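Local coordinates for protein pyroglutatmate porin OpdO (Pseudomonas aeruginosa, PDB 3SZV) that probably acts as an outer membrane porin, a beta-barrel channel of the OprD family associated with the passage of carboxylate-bearing solutes, at residues Gly291-Pro294 with Asn298-Gln301. Sequence-based numbering, arbitrary orientation.
Sequences GSDP and NFIQ
Phe299 turns its ring back onto Pro294, five residues earlier in the same loop, and lays one face against it, a proline-aromatic CH-pi contact. Both residues belong to the long loop between strands 271-281 and 311-320 of the OprD-family beta-barrel. This loop folds into the barrel lumen, consistent with the inward-folded loops that narrow the pore in OprD relatives.

The tight part is the proline. Its CD sits 3.6 Å above the centroid of the Phe299 ring, only 4° off the ring normal. CG of Pro294 shifts toward the root of the ring and lies 3.8 Å from CG of Phe299. The backbone takes part as well, with Pro294 O 3.5 Å from Phe299 CD2. The Phe299 side chain leaves its backbone with CG trans to N (chi1 161°), which carries the ring across to the proline. Tyr286, Tyr288 and Asp304 also touch Pro294, which is buried.

The less enclosed side is at Asp293, which, like Phe299, is partly exposed. Its atoms come as near, but none lies over the ring's centre. Its side chain crosses that of Phe299 at about a right angle, with the carboxylate plane turned 56° from the ring plane. CG of Asp293 lies 3.7 Å from Phe299 CE2. OD1 accepts a hydrogen bond from Asn137 ND2. At the far end of the ring, Asp293 OD1 stands obliquely, 3.7 Å from Phe299 CZ.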
loop_
_atom_site.group_PDB
_atom_site.type_symbol
_atom_site.label_atom_id
_atom_site.label_comp_id
_atom_site.label_asym_id
_atom_site.label_seq_id
_atom_site.Cartn_x
_atom_site.Cartn_y
_atom_site.Cartn_z
ATOM N N GLY A 291 -0.839 -8.019 -7.728
ATOM C CA GLY A 291 0.471 -7.676 -7.198
ATOM C C GLY A 291 0.440 -6.461 -6.295
ATOM O O GLY A 291 1.412 -6.211 -5.564
ATOM N N SER A 292 -0.658 -5.711 -6.348
ATOM C CA SER A 292 -0.776 -4.471 -5.574
ATOM C C SER A 292 -1.719 -4.643 -4.384
ATOM O O SER A 292 -2.246 -5.735 -4.153
ATOM C CB SER A 292 -1.219 -3.323 -6.484
ATOM O OG SER A 292 -2.603 -3.411 -6.776
ATOM N N ASP A 293 -1.913 -3.588 -3.601
ATOM C CA ASP A 293 -2.700 -3.691 -2.371
ATOM C C ASP A 293 -4.121 -3.167 -2.574
ATOM O O ASP A 293 -4.309 -2.039 -3.043
ATOM C CB ASP A 293 -2.056 -2.875 -1.240
ATOM C CG ASP A 293 -0.793 -3.499 -0.690
ATOM O OD1 ASP A 293 -0.423 -4.616 -1.103
ATOM O OD2 ASP A 293 -0.189 -2.864 0.196
ATOM N N PRO A 294 -5.125 -3.961 -2.201
ATOM C CA PRO A 294 -6.508 -3.485 -2.318
ATOM C C PRO A 294 -6.859 -2.586 -1.146
ATOM O O PRO A 294 -6.386 -2.821 -0.025
ATOM C CB PRO A 294 -7.321 -4.791 -2.268
ATOM C CG PRO A 294 -6.508 -5.689 -1.341
ATOM C CD PRO A 294 -5.043 -5.336 -1.665
ATOM N N ASN A 298 -10.557 -4.910 5.647
ATOM C CA ASN A 298 -10.162 -6.187 6.224
ATOM C C ASN A 298 -9.058 -6.917 5.451
ATOM O O ASN A 298 -8.859 -8.118 5.619
ATOM C CB ASN A 298 -11.396 -7.089 6.423
ATOM C CG ASN A 298 -12.308 -6.595 7.552
ATOM O OD1 ASN A 298 -11.942 -5.716 8.345
ATOM N ND2 ASN A 298 -13.504 -7.180 7.639
ATOM N N PHE A 299 -8.321 -6.174 4.625
ATOM C CA PHE A 299 -7.123 -6.702 3.970
ATOM C C PHE A 299 -5.987 -6.683 4.985
ATOM O O PHE A 299 -5.615 -5.620 5.502
ATOM C CB PHE A 299 -6.777 -5.850 2.737
ATOM C CG PHE A 299 -5.357 -5.995 2.238
ATOM C CD1 PHE A 299 -4.872 -7.214 1.789
ATOM C CD2 PHE A 299 -4.539 -4.881 2.155
ATOM C CE1 PHE A 299 -3.558 -7.324 1.301
ATOM C CE2 PHE A 299 -3.238 -4.984 1.665
ATOM C CZ PHE A 299 -2.755 -6.205 1.240
ATOM N N ILE A 300 -5.459 -7.867 5.273
ATOM C CA ILE A 300 -4.467 -8.043 6.326
ATOM C C ILE A 300 -3.234 -8.796 5.805
ATOM O O ILE A 300 -2.868 -8.608 4.638
ATOM C CB ILE A 300 -5.115 -8.644 7.593
ATOM C CG1 ILE A 300 -5.802 -9.985 7.308
ATOM C CG2 ILE A 300 -6.112 -7.654 8.178
ATOM C CD1 ILE A 300 -6.129 -10.751 8.587
ATOM N N GLN A 301 -2.568 -9.605 6.633
ATOM C CA GLN A 301 -1.251 -10.102 6.236
ATOM C C GLN A 301 -1.308 -10.974 4.996
ATOM O O GLN A 301 -0.514 -10.805 4.063
ATOM C CB GLN A 301 -0.564 -10.851 7.381
ATOM C CG GLN A 301 0.826 -11.359 7.028
ATOM C CD GLN A 301 1.575 -11.907 8.235
ATOM O OE1 GLN A 301 1.378 -11.460 9.367
ATOM N NE2 GLN A 301 2.443 -12.886 8.000
#